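Local coordinates for transcriptional regulator PA3341 (PDB 2FBH), which probably binds DNA as a transcription regulator of the MarR family and carries bound zinc in the crystal, at residues L73-L85 / K94-I106. Sequence-based numbering, arbitrary orientation.
Sequences LDGLESQGLVRRL and KHIVLTPKADVLI
L81 and L105 cross at about a right angle, L81 CD1 lying 3.6 Å from L105 CD2. The other methyl of L81, CD2, rests on A102.

T99 OG1 sits between its own backbone N and carbonyl carbon (chi1 63°) and donates to G80 O at 2.7 Å, in the carbonyl plane and on a lone pair. The same hydroxyl accepts a weak capping bond from A102 N, in the turn that leads into the helix. K101 runs fully extended past this point, and K101 NZ donates to Q79 O at 2.7 Å. Both carbonyls belong to the Schellman end of helix 66-78.

Strands 82-85 and 95-98 form the antiparallel beta hairpin, or wing, of the winged helix-turn-helix fold of MarR regulators. R83 with V97 and L85 with H95 are its hydrogen-bonded pairs.

On one face of the wing, V82 and I96 lie side by side and point the same way. I96 meets L73 of helix 66-78 tip to tip, I96 CG2 being 3.8 Å from L73 CD2. L58 of helix 55-62 touches both I96 and L73. R84 lies on this face too. Its chain bends at chi3, and R84 NH2 meets E77 OE2 at 2.5 Å, approaching from above the carboxylate plane. R84 NH2 also bonds D74 OD1 weakly, and this salt-bridge network ties the wing to helix 66-78; R84 NH1 bonds Q55. On the other face R83 crosses T99 at about a right angle, R83 CG being 3.9 Å from T99 CG2. L85 CD2 sits above the rim of the R83 guanidinium.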
loop_
_atom_site.group_PDB
_atom_site.type_symbol
_atom_site.label_atom_id
_atom_site.label_comp_id
_atom_site.label_asym_id
_atom_site.label_seq_id
_atom_site.Cartn_x
_atom_site.Cartn_y
_atom_site.Cartn_z
ATOM N N LEU A 73 15.398 10.508 1.408
ATOM C CA LEU A 73 16.252 11.018 2.479
ATOM C C LEU A 73 16.995 12.297 1.987
ATOM O O LEU A 73 17.158 13.209 2.781
ATOM C CB LEU A 73 17.245 9.959 2.958
ATOM C CG LEU A 73 16.617 8.841 3.817
ATOM C CD1 LEU A 73 17.626 7.763 4.001
ATOM C CD2 LEU A 73 16.127 9.382 5.196
ATOM N N ASP A 74 17.457 12.316 0.726
ATOM C CA ASP A 74 18.164 13.534 0.191
ATOM C C ASP A 74 17.238 14.754 0.336
ATOM O O ASP A 74 17.639 15.837 0.762
ATOM C CB ASP A 74 18.463 13.436 -1.313
ATOM C CG ASP A 74 19.621 12.469 -1.657
ATOM O OD1 ASP A 74 20.413 12.126 -0.762
ATOM O OD2 ASP A 74 19.659 12.035 -2.844
ATOM N N GLY A 75 15.970 14.553 -0.010
ATOM C CA GLY A 75 14.970 15.573 0.175
ATOM C C GLY A 75 14.847 16.061 1.599
ATOM O O GLY A 75 14.907 17.251 1.839
ATOM N N LEU A 76 14.722 15.150 2.558
ATOM C CA LEU A 76 14.518 15.547 3.907
ATOM C C LEU A 76 15.822 16.211 4.465
ATOM O O LEU A 76 15.764 17.117 5.229
ATOM C CB LEU A 76 14.257 14.270 4.720
ATOM C CG LEU A 76 12.832 13.701 4.468
ATOM C CD1 LEU A 76 12.672 12.458 5.358
ATOM C CD2 LEU A 76 11.796 14.749 4.832
ATOM N N GLU A 77 16.954 15.660 4.062
ATOM C CA GLU A 77 18.287 16.145 4.540
ATOM C C GLU A 77 18.531 17.577 3.997
ATOM O O GLU A 77 19.022 18.513 4.715
ATOM C CB GLU A 77 19.330 15.178 3.988
ATOM C CG GLU A 77 20.699 15.319 4.656
ATOM C CD GLU A 77 21.669 14.271 4.141
ATOM O OE1 GLU A 77 22.631 14.104 4.859
ATOM O OE2 GLU A 77 21.540 13.680 3.009
ATOM N N SER A 78 18.161 17.765 2.725
ATOM C CA SER A 78 18.212 19.107 2.116
ATOM C C SER A 78 17.417 20.171 2.888
ATOM O O SER A 78 17.803 21.342 2.932
ATOM C CB SER A 78 17.769 19.075 0.641
ATOM O OG SER A 78 16.351 18.944 0.516
ATOM N N GLN A 79 16.329 19.741 3.520
ATOM C CA GLN A 79 15.447 20.609 4.293
ATOM C C GLN A 79 15.898 20.676 5.782
ATOM O O GLN A 79 15.249 21.324 6.636
ATOM C CB GLN A 79 13.958 20.150 4.138
ATOM C CG GLN A 79 13.340 20.012 2.674
ATOM C CD GLN A 79 11.968 19.176 2.565
ATOM O OE1 GLN A 79 11.904 17.932 2.779
ATOM N NE2 GLN A 79 10.895 19.869 2.182
ATOM N N GLY A 80 17.042 20.048 6.107
ATOM C CA GLY A 80 17.568 20.108 7.466
ATOM C C GLY A 80 16.721 19.318 8.488
ATOM O O GLY A 80 16.751 19.627 9.682
ATOM N N LEU A 81 15.978 18.327 8.006
ATOM C CA LEU A 81 15.061 17.541 8.873
ATOM C C LEU A 81 15.715 16.250 9.393
ATOM O O LEU A 81 15.334 15.698 10.473
ATOM C CB LEU A 81 13.750 17.238 8.140
ATOM C CG LEU A 81 12.975 18.493 7.744
ATOM C CD1 LEU A 81 11.752 18.119 6.817
ATOM C CD2 LEU A 81 12.517 19.354 8.941
ATOM N N VAL A 82 16.654 15.710 8.611
ATOM C CA VAL A 82 17.382 14.536 9.048
ATOM C C VAL A 82 18.893 14.707 8.874
ATOM O O VAL A 82 19.317 15.535 8.083
ATOM C CB VAL A 82 16.995 13.241 8.287
ATOM C CG1 VAL A 82 15.408 12.912 8.432
ATOM C CG2 VAL A 82 17.325 13.294 6.843
ATOM N N ARG A 83 19.658 13.906 9.618
ATOM C CA ARG A 83 21.113 13.717 9.408
ATOM C C ARG A 83 21.409 12.246 9.337
ATOM O O ARG A 83 20.630 11.404 9.869
ATOM C CB ARG A 83 21.916 14.379 10.525
ATOM C CG ARG A 83 21.711 15.880 10.543
ATOM C CD ARG A 83 22.562 16.503 11.569
ATOM N NE ARG A 83 23.992 16.490 11.196
ATOM C CZ ARG A 83 24.957 16.679 12.083
ATOM N NH1 ARG A 83 26.248 16.648 11.731
ATOM N NH2 ARG A 83 24.610 16.856 13.337
ATOM N N ARG A 84 22.478 11.906 8.606
ATOM C CA ARG A 84 22.989 10.535 8.611
ATOM C C ARG A 84 24.296 10.504 9.382
ATOM O O ARG A 84 25.273 11.139 8.956
ATOM C CB ARG A 84 23.173 10.070 7.186
ATOM C CG ARG A 84 21.903 10.235 6.396
ATOM C CD ARG A 84 22.283 10.010 4.993
ATOM N NE ARG A 84 21.629 10.962 4.127
ATOM C CZ ARG A 84 20.984 10.623 3.027
ATOM N NH1 ARG A 84 20.929 9.351 2.690
ATOM N NH2 ARG A 84 20.424 11.556 2.262
ATOM N N LEU A 85 24.298 9.786 10.512
ATOM C CA LEU A 85 25.304 9.913 11.580
ATOM C C LEU A 85 25.710 8.544 12.120
ATOM O O LEU A 85 24.967 7.587 11.977
ATOM C CB LEU A 85 24.786 10.751 12.761
ATOM C CG LEU A 85 24.771 12.280 12.615
ATOM C CD1 LEU A 85 24.064 12.958 13.807
ATOM C CD2 LEU A 85 26.190 12.817 12.505
ATOM N N LYS A 94 25.974 4.653 8.921
ATOM C CA LYS A 94 25.171 5.845 9.053
ATOM C C LYS A 94 23.779 5.415 9.543
ATOM O O LYS A 94 23.177 4.429 9.025
ATOM C CB LYS A 94 25.148 6.653 7.741
ATOM C CG LYS A 94 26.143 7.830 7.701
ATOM C CD LYS A 94 27.452 7.439 7.053
ATOM C CE LYS A 94 27.251 7.026 5.595
ATOM N NZ LYS A 94 28.178 5.904 5.210
ATOM N N HIS A 95 23.319 6.124 10.578
ATOM C CA HIS A 95 21.992 5.970 11.111
ATOM C C HIS A 95 21.252 7.263 10.859
ATOM O O HIS A 95 21.874 8.334 10.750
ATOM C CB HIS A 95 22.065 5.653 12.592
ATOM C CG HIS A 95 22.620 4.287 12.863
ATOM N ND1 HIS A 95 23.972 4.000 12.778
ATOM C CD2 HIS A 95 22.004 3.116 13.156
ATOM C CE1 HIS A 95 24.161 2.715 13.036
ATOM N NE2 HIS A 95 22.984 2.158 13.281
ATOM N N ILE A 96 19.944 7.159 10.693
ATOM C CA ILE A 96 19.195 8.339 10.283
ATOM C C ILE A 96 18.627 8.930 11.536
ATOM O O ILE A 96 17.989 8.256 12.311
ATOM C CB ILE A 96 18.152 8.004 9.209
ATOM C CG1 ILE A 96 18.887 7.423 7.995
ATOM C CG2 ILE A 96 17.438 9.299 8.814
ATOM C CD1 ILE A 96 18.474 6.120 7.665
ATOM N N VAL A 97 18.910 10.185 11.786
ATOM C CA VAL A 97 18.497 10.822 13.000
ATOM C C VAL A 97 17.699 12.084 12.630
ATOM O O VAL A 97 18.071 12.823 11.706
ATOM C CB VAL A 97 19.745 11.229 13.859
ATOM C CG1 VAL A 97 19.305 11.876 15.158
ATOM C CG2 VAL A 97 20.644 10.000 14.115
ATOM N N LEU A 98 16.652 12.376 13.389
ATOM C CA LEU A 98 15.972 13.656 13.257
ATOM C C LEU A 98 16.772 14.783 13.861
ATOM O O LEU A 98 17.487 14.593 14.861
ATOM C CB LEU A 98 14.621 13.630 14.002
ATOM C CG LEU A 98 13.625 12.603 13.480
ATOM C CD1 LEU A 98 12.471 12.371 14.512
ATOM C CD2 LEU A 98 13.033 13.189 12.210
ATOM N N THR A 99 16.542 15.970 13.335
ATOM C CA THR A 99 17.099 17.187 13.902
ATOM C C THR A 99 16.088 17.911 14.795
ATOM O O THR A 99 14.868 17.742 14.646
ATOM C CB THR A 99 17.475 18.190 12.779
ATOM O OG1 THR A 99 16.286 18.558 12.075
ATOM C CG2 THR A 99 18.493 17.610 11.772
ATOM N N PRO A 100 16.587 18.755 15.712
ATOM C CA PRO A 100 15.758 19.675 16.490
ATOM C C PRO A 100 14.809 20.493 15.592
ATOM O O PRO A 100 13.643 20.647 15.942
ATOM C CB PRO A 100 16.808 20.558 17.170
ATOM C CG PRO A 100 17.835 19.564 17.517
ATOM C CD PRO A 100 17.998 18.832 16.158
ATOM N N LYS A 101 15.286 20.930 14.425
ATOM C CA LYS A 101 14.430 21.610 13.455
ATOM C C LYS A 101 13.206 20.812 13.152
ATOM O O LYS A 101 12.155 21.394 12.892
ATOM C CB LYS A 101 15.123 21.882 12.115
ATOM C CG LYS A 101 14.202 22.676 11.147
ATOM C CD LYS A 101 14.862 23.073 9.807
ATOM C CE LYS A 101 13.744 23.514 8.809
ATOM N NZ LYS A 101 14.134 23.688 7.361
ATOM N N ALA A 102 13.347 19.494 13.101
ATOM C CA ALA A 102 12.255 18.655 12.661
ATOM C C ALA A 102 11.145 18.592 13.710
ATOM O O ALA A 102 10.048 18.129 13.391
ATOM C CB ALA A 102 12.731 17.259 12.371
ATOM N N ASP A 103 11.407 19.006 14.958
ATOM C CA ASP A 103 10.415 18.671 16.020
ATOM C C ASP A 103 9.106 19.411 15.880
ATOM O O ASP A 103 8.063 18.782 16.144
ATOM C CB ASP A 103 10.962 18.742 17.469
ATOM C CG ASP A 103 9.930 18.193 18.537
ATOM O OD1 ASP A 103 9.670 16.942 18.557
ATOM O OD2 ASP A 103 9.370 19.003 19.334
ATOM N N VAL A 104 9.084 20.695 15.495
ATOM C CA VAL A 104 7.724 21.304 15.364
ATOM C C VAL A 104 6.991 20.631 14.225
ATOM O O VAL A 104 5.765 20.496 14.255
ATOM C CB VAL A 104 7.614 22.893 15.235
ATOM C CG1 VAL A 104 8.059 23.611 16.513
ATOM C CG2 VAL A 104 8.319 23.420 14.025
ATOM N N LEU A 105 7.758 20.137 13.254
ATOM C CA LEU A 105 7.168 19.455 12.143
ATOM C C LEU A 105 6.573 18.100 12.551
ATOM O O LEU A 105 5.409 17.828 12.234
ATOM C CB LEU A 105 8.195 19.259 11.006
ATOM C CG LEU A 105 7.640 18.499 9.821
ATOM C CD1 LEU A 105 6.440 19.313 9.174
ATOM C CD2 LEU A 105 8.805 18.327 8.831
ATOM N N ILE A 106 7.369 17.242 13.170
ATOM C CA ILE A 106 6.873 15.935 13.634
ATOM C C ILE A 106 5.698 16.095 14.578
ATOM O O ILE A 106 4.740 15.294 14.507
ATOM C CB ILE A 106 7.929 15.172 14.422
ATOM C CG1 ILE A 106 9.146 14.868 13.528
ATOM C CG2 ILE A 106 7.336 13.869 15.025
ATOM C CD1 ILE A 106 8.821 14.105 12.426
#